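Local coordinates for GENE 22 product (Bacillus phage spp1, PDB 2XC8), which shares its fold with a domain of the lactococcal phage p2 receptor-binding protein, which may hint at a role in host recognition, at the interface of chains A and B. Residues are numbered along the deposited sequence; one frame, centred on the assembly and turned at random. Chains: chain A/B, GENE 22 product.

Contact 1: the interface of chains A and B. Residues chain A 61, 74-76, 87-90; chain B 128-129, 131.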
ATOM      1  N   TYR A  61      13.289  -3.407  10.256  1.00 18.36           N
ATOM      2  CA  TYR A  61      13.061  -2.420  11.281  1.00 17.77           C
ATOM      3  C   TYR A  61      12.336  -1.139  10.857  1.00 20.79           C
ATOM      4  O   TYR A  61      12.621  -0.568   9.868  1.00 18.90           O
ATOM      5  CB  TYR A  61      14.361  -2.006  11.974  1.00 19.21           C
ATOM      6  CG  TYR A  61      15.235  -3.098  12.454  1.00 21.39           C
ATOM      7  CD1 TYR A  61      14.881  -3.873  13.526  1.00 23.21           C
ATOM      8  CD2 TYR A  61      16.436  -3.355  11.836  1.00 22.77           C
ATOM      9  CE1 TYR A  61      15.657  -4.837  13.944  1.00 24.03           C
ATOM     10  CE2 TYR A  61      17.224  -4.325  12.255  1.00 24.00           C
ATOM     11  CZ  TYR A  61      16.834  -5.070  13.303  1.00 31.55           C
ATOM     12  OH  TYR A  61      17.619  -6.049  13.727  1.00 34.32           O
ATOM     13  N   SER A  74      14.691  -0.036   7.917  1.00 22.39           N
ATOM     14  CA  SER A  74      16.039  -0.574   7.940  1.00 22.25           C
ATOM     15  C   SER A  74      15.970  -2.087   7.840  1.00 24.02           C
ATOM     16  O   SER A  74      15.055  -2.710   8.382  1.00 22.05           O
ATOM     17  CB  SER A  74      16.759  -0.166   9.219  1.00 25.51           C
ATOM     18  OG  SER A  74      17.230   1.167   9.125  1.00 36.56           O
ATOM     19  N   LEU A  75      16.934  -2.676   7.142  1.00 19.92           N
ATOM     20  CA  LEU A  75      16.983  -4.122   6.995  1.00 18.91           C
ATOM     21  C   LEU A  75      18.310  -4.679   7.481  1.00 25.99           C
ATOM     22  O   LEU A  75      19.379  -4.244   7.046  1.00 27.22           O
ATOM     23  CB  LEU A  75      16.730  -4.531   5.537  1.00 18.25           C
ATOM     24  CG  LEU A  75      16.714  -6.027   5.196  1.00 21.01           C
ATOM     25  CD1 LEU A  75      15.452  -6.713   5.713  1.00 19.53           C
ATOM     26  CD2 LEU A  75      16.850  -6.228   3.694  1.00 23.12           C
ATOM     27  N   CYS A  76      18.227  -5.636   8.399  1.00 22.53           N
ATOM     28  CA  CYS A  76      19.391  -6.385   8.839  1.00 23.33           C
ATOM     29  C   CYS A  76      19.425  -7.731   8.132  1.00 26.41           C
ATOM     30  O   CYS A  76      18.408  -8.422   8.033  1.00 25.28           O
ATOM     31  CB  CYS A  76      19.373  -6.586  10.355  1.00 24.04           C
ATOM     32  SG  CYS A  76      20.601  -7.767  10.968  1.00 28.75           S
ATOM     33  N   ASP A  87      20.077  -7.352  15.172  1.00 26.57           N
ATOM     34  CA  ASP A  87      19.779  -6.471  16.295  1.00 27.70           C
ATOM     35  C   ASP A  87      19.836  -5.042  15.766  1.00 32.14           C
ATOM     36  O   ASP A  87      20.796  -4.679  15.082  1.00 32.46           O
ATOM     37  CB  ASP A  87      20.819  -6.672  17.405  1.00 31.96           C
ATOM     38  CG  ASP A  87      20.478  -5.925  18.685  1.00 50.93           C
ATOM     39  OD1 ASP A  87      19.300  -5.943  19.105  1.00 52.67           O
ATOM     40  OD2 ASP A  87      21.399  -5.329  19.283  1.00 59.19           O
ATOM     41  N   TYR A  88      18.811  -4.240  16.054  1.00 28.62           N
ATOM     42  CA  TYR A  88      18.773  -2.853  15.578  1.00 28.28           C
ATOM     43  C   TYR A  88      19.935  -2.037  16.154  1.00 34.64           C
ATOM     44  O   TYR A  88      20.065  -1.881  17.371  1.00 35.34           O
ATOM     45  CB  TYR A  88      17.413  -2.194  15.860  1.00 28.13           C
ATOM     46  CG  TYR A  88      17.348  -0.715  15.524  1.00 28.51           C
ATOM     47  CD1 TYR A  88      17.413  -0.267  14.201  1.00 29.72           C
ATOM     48  CD2 TYR A  88      17.215   0.237  16.533  1.00 29.71           C
ATOM     49  CE1 TYR A  88      17.353   1.093  13.896  1.00 30.99           C
ATOM     50  CE2 TYR A  88      17.152   1.596  16.240  1.00 30.86           C
ATOM     51  CZ  TYR A  88      17.221   2.017  14.921  1.00 38.47           C
ATOM     52  OH  TYR A  88      17.161   3.359  14.629  1.00 41.97           O
ATOM     53  N   GLN A  89      20.776  -1.537  15.249  1.00 32.13           N
ATOM     54  CA  GLN A  89      22.029  -0.855  15.592  1.00 34.20           C
ATOM     55  C   GLN A  89      21.935   0.670  15.474  1.00 39.52           C
ATOM     56  O   GLN A  89      22.823   1.389  15.942  1.00 42.28           O
ATOM     57  CB  GLN A  89      23.171  -1.354  14.692  1.00 35.77           C
ATOM     58  CG  GLN A  89      23.404  -2.866  14.694  1.00 42.57           C
ATOM     59  CD  GLN A  89      24.140  -3.358  15.927  1.00 59.40           C
ATOM     60  OE1 GLN A  89      25.234  -2.890  16.244  1.00 56.90           O
ATOM     61  NE2 GLN A  89      23.545  -4.321  16.623  1.00 50.24           N
ATOM     62  N   GLY A  90      20.862   1.155  14.848  1.00 33.32           N
ATOM     63  CA  GLY A  90      20.685   2.583  14.563  1.00 33.27           C
ATOM     64  C   GLY A  90      20.461   3.479  15.772  1.00 37.73           C
ATOM     65  O   GLY A  90      20.349   3.000  16.902  1.00 37.76           O
TER
ATOM     66  N   PRO B 128      15.660  -0.891   1.566  1.00 62.68           N
ATOM     67  CA  PRO B 128      15.574  -0.277   2.875  1.00 61.60           C
ATOM     68  C   PRO B 128      17.032  -0.043   3.207  1.00 63.59           C
ATOM     69  O   PRO B 128      17.895  -0.827   2.790  1.00 63.07           O
ATOM     70  CB  PRO B 128      14.987  -1.361   3.791  1.00 63.16           C
ATOM     71  CG  PRO B 128      14.764  -2.577   2.940  1.00 67.74           C
ATOM     72  CD  PRO B 128      15.364  -2.338   1.602  1.00 63.63           C
ATOM     73  N   VAL B 129      17.307   1.028   3.913  1.00 58.89           N
ATOM     74  CA  VAL B 129      18.644   1.272   4.354  1.00 58.26           C
ATOM     75  C   VAL B 129      19.163  -0.023   5.012  1.00 61.16           C
ATOM     76  O   VAL B 129      18.410  -0.785   5.537  1.00 60.28           O
ATOM     77  CB  VAL B 129      18.654   2.490   5.259  1.00 62.10           C
ATOM     78  CG1 VAL B 129      20.018   2.998   5.461  1.00 61.87           C
ATOM     79  CG2 VAL B 129      17.864   3.582   4.615  1.00 61.99           C
ATOM     80  N   VAL B 131      20.692  -1.611   8.064  1.00 59.40           N
ATOM     81  CA  VAL B 131      21.081  -1.473   9.499  1.00 59.54           C
ATOM     82  C   VAL B 131      22.040  -2.612   9.642  1.00 64.43           C
ATOM     83  O   VAL B 131      21.673  -3.729  10.018  1.00 63.96           O
ATOM     84  CB  VAL B 131      19.924  -1.584  10.607  1.00 63.38           C
ATOM     85  CG1 VAL B 131      20.238  -2.668  11.623  1.00 63.12           C
ATOM     86  CG2 VAL B 131      19.861  -0.288  11.487  1.00 63.21           C
TER

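Contact 2: the interface of chains A and B. Residues chain A 14, 28-30, 40; chain B 18-21.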
ATOM      1  N   THR A  14      -0.798   0.293   9.031  1.00 21.31           N
ATOM      2  CA  THR A  14      -1.838  -0.054   8.058  1.00 22.04           C
ATOM      3  C   THR A  14      -1.257  -0.569   6.739  1.00 26.17           C
ATOM      4  O   THR A  14      -2.002  -0.955   5.832  1.00 26.70           O
ATOM      5  CB  THR A  14      -2.795   1.133   7.787  1.00 29.89           C
ATOM      6  OG1 THR A  14      -2.048   2.262   7.316  1.00 31.17           O
ATOM      7  CG2 THR A  14      -3.559   1.518   9.052  1.00 30.34           C
ATOM      8  N   ALA A  28       2.828   1.014   0.869  1.00 25.75           N
ATOM      9  CA  ALA A  28       2.797   2.311   1.526  1.00 25.95           C
ATOM     10  C   ALA A  28       1.604   2.349   2.474  1.00 29.05           C
ATOM     11  O   ALA A  28       0.523   1.854   2.141  1.00 29.49           O
ATOM     12  CB  ALA A  28       2.698   3.416   0.501  1.00 27.53           C
ATOM     13  N   GLY A  29       1.807   2.922   3.655  1.00 24.91           N
ATOM     14  CA  GLY A  29       0.749   2.982   4.657  1.00 24.76           C
ATOM     15  C   GLY A  29       0.965   4.043   5.712  1.00 27.40           C
ATOM     16  O   GLY A  29       1.666   5.033   5.484  1.00 26.20           O
ATOM     17  N   GLU A  30       0.354   3.828   6.873  1.00 23.62           N
ATOM     18  CA  GLU A  30       0.408   4.786   7.969  1.00 23.64           C
ATOM     19  C   GLU A  30       0.748   4.110   9.289  1.00 26.58           C
ATOM     20  O   GLU A  30       0.210   3.048   9.612  1.00 26.85           O
ATOM     21  CB  GLU A  30      -0.927   5.525   8.103  1.00 26.26           C
ATOM     22  CG  GLU A  30      -1.252   6.468   6.951  1.00 36.27           C
ATOM     23  CD  GLU A  30      -2.611   7.133   7.093  1.00 51.69           C
ATOM     24  OE1 GLU A  30      -3.558   6.480   7.587  1.00 44.91           O
ATOM     25  OE2 GLU A  30      -2.733   8.313   6.704  1.00 45.99           O
ATOM     26  N   PRO A  40       3.273   9.077   7.959  1.00 22.37           N
ATOM     27  CA  PRO A  40       3.322   8.356   6.681  1.00 21.52           C
ATOM     28  C   PRO A  40       4.488   7.367   6.599  1.00 24.71           C
ATOM     29  O   PRO A  40       5.599   7.676   7.038  1.00 23.83           O
ATOM     30  CB  PRO A  40       3.492   9.476   5.649  1.00 23.74           C
ATOM     31  CG  PRO A  40       4.136  10.586   6.393  1.00 28.29           C
ATOM     32  CD  PRO A  40       3.628  10.500   7.804  1.00 23.91           C
TER
ATOM     33  N   LYS B  18      -3.019   5.133  -0.695  1.00 25.42           N
ATOM     34  CA  LYS B  18      -3.280   4.519   0.599  1.00 26.87           C
ATOM     35  C   LYS B  18      -4.630   4.765   1.275  1.00 29.70           C
ATOM     36  O   LYS B  18      -5.242   5.787   1.123  1.00 29.17           O
ATOM     37  CB  LYS B  18      -2.143   4.816   1.586  1.00 31.12           C
ATOM     38  CG  LYS B  18      -2.117   6.188   2.097  1.00 46.12           C
ATOM     39  CD  LYS B  18      -1.144   6.304   3.165  1.00 54.13           C
ATOM     40  CE  LYS B  18       0.045   7.042   2.712  1.00 65.42           C
ATOM     41  NZ  LYS B  18       0.337   8.165   3.616  1.00 74.96           N
ATOM     42  N   GLU B  19      -5.068   3.779   2.035  1.00 25.21           N
ATOM     43  CA  GLU B  19      -6.282   3.902   2.829  1.00 24.37           C
ATOM     44  C   GLU B  19      -5.968   4.626   4.135  1.00 28.06           C
ATOM     45  O   GLU B  19      -5.030   4.261   4.851  1.00 28.75           O
ATOM     46  CB  GLU B  19      -6.873   2.518   3.124  1.00 25.52           C
ATOM     47  CG  GLU B  19      -8.171   2.540   3.933  1.00 32.93           C
ATOM     48  CD  GLU B  19      -8.518   1.196   4.560  1.00 43.41           C
ATOM     49  OE1 GLU B  19      -7.800   0.202   4.313  1.00 43.78           O
ATOM     50  OE2 GLU B  19      -9.519   1.135   5.305  1.00 35.10           O
ATOM     51  N   THR B  20      -6.754   5.657   4.427  1.00 24.32           N
ATOM     52  CA  THR B  20      -6.677   6.370   5.699  1.00 25.82           C
ATOM     53  C   THR B  20      -7.910   5.991   6.518  1.00 30.66           C
ATOM     54  O   THR B  20      -8.770   5.254   6.030  1.00 27.81           O
ATOM     55  CB  THR B  20      -6.613   7.902   5.491  1.00 29.44           C
ATOM     56  OG1 THR B  20      -7.792   8.344   4.807  1.00 26.52           O
ATOM     57  CG2 THR B  20      -5.384   8.289   4.673  1.00 26.76           C
ATOM     58  N   GLU B  21      -8.029   6.435   7.743  1.00 30.61           N
ATOM     59  CA  GLU B  21      -9.174   6.135   8.549  1.00 31.47           C
ATOM     60  C   GLU B  21     -10.437   6.793   8.011  1.00 34.89           C
ATOM     61  O   GLU B  21     -11.488   6.285   8.170  1.00 34.17           O
ATOM     62  CB  GLU B  21      -8.887   6.470  10.021  1.00 35.79           C
ATOM     63  CG  GLU B  21      -8.717   5.206  10.927  1.00 49.58           C
ATOM     64  CD  GLU B  21      -7.638   5.254  12.054  1.00 74.45           C
ATOM     65  OE1 GLU B  21      -7.502   6.251  12.790  1.00 69.79           O
ATOM     66  OE2 GLU B  21      -6.960   4.242  12.235  1.00 68.22           O
TER
HETATM   67  O   HOH W   1      -2.756   2.432   4.540  1.00 22.64           O
HETATM   68  O   HOH W   2      -5.487   7.946   9.006  1.00 36.01           O

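Contact 1: the interface of chains A and B
A C-terminal segment of chain B docks on the beta sheet of chain A by backbone pairing, a beta-augmentation contact between two copies of the Gp22 fold that joins them in the deposited assembly; whether it forms outside the crystal the structure alone does not show. B:Val129 runs parallel to strand 71-79, bridging with A:Ser74. A:Leu75 bonds through its backbone to either side of this bridge: its N donates to B:Val129 O at 2.9 Å, and its O accepts from B:Val131 N at 3.1 Å. B:Pro128, B:Val129 and B:Val131 are poorly ordered, so the backbone bonds and the side-chain contacts they make are both approximate. Most of the buried surface belongs to B:Val131, which inserts its two methyls between side chains of chain A. CG1 meets the ring carbon CE2 of A:Tyr61 at 3.5 Å, while CG2 sits 3.7 Å from CD1 of A:Tyr88; both tyrosines cross the valine at about a right angle. A:Ser74 CB lies 3.7 Å from B:Val131 CB, and its hydroxyl OG is near CG2. CG of A:Tyr88 is anti to its backbone N (chi1 174°); A:Gly90 N lies over one ring face, and A:Tyr88 CB lies over the centre of the A:Tyr61 ring. Beside it, the A:Gln89 side-chain amide NE2 donates to A:Asp87 O at 3.2 Å, bracing the loop. At the other end B:Pro128 lays CG against A:Leu75 CB at 3.8 Å.

Contact 2: the interface of chains A and B
Strand 29-33 of chain A, with the loop residue A:Thr14 beside it, faces strand 17-19 of chain B and the loop residues that follow, and A:Glu30 reaches across towards B:Lys18 and B:Thr20. The A:Glu30 chain leaves beside its backbone N (chi1 -68°) and stays extended, carrying the carboxylate to the B:Thr20 side chain. There OE2 lies 3.3 Å from the methyl CG2 of B:Thr20, a polar-to-methyl contact and not a hydrogen bond. Further back, A:Glu30 CG packs at 3.8 Å on CD of B:Lys18, the two side chains crossing at about a right angle. The lysine bends at its third and fourth torsions (107° and 127°), which brings its end near both A:Gly29 O and A:Pro40 CB. Its amino nitrogen NZ is 4.4 Å from A:Glu30 OE2, too far for a salt bridge, though opposite charges at this range may still attract. Direct polar bonds are lacking, and two waters span the gap. One joins the A:Thr14 hydroxyl OG1 to B:Glu19 O, 2.9 Å from each; the other lies 2.8 Å from A:Glu30 OE1 and 3.2 Å from B:Glu21 N, the latter residue poorly ordered. Within chain A, OG1 of A:Thr14 also accepts from A:Glu30 N at 2.9 Å, holding the water-binding hydroxyl against the strand. The patch thus sits on the flank of each beta-rich body, where strands 29-33 and 37-41 of one copy meet strand 17-19 of the other.

Contact 1 and contact 2 lie about 22 Å apart, between the centres of their C-alpha atoms, and share no residue. On chain A they use different elements: strands 56-64 and 71-79 with the loop at 87-90 in contact 1, strands 29-33 and 37-41 with the loop residue A:Thr14 in contact 2. Chain B offers its C-terminal segment to one and an early strand to the other. The tail contact is backbone pairing plus an inserted valine; the bodies meet through side-chain packing and bridging waters. The whole interface is not an exact two-fold; whether the pairing exists outside the crystal the structure alone does not show.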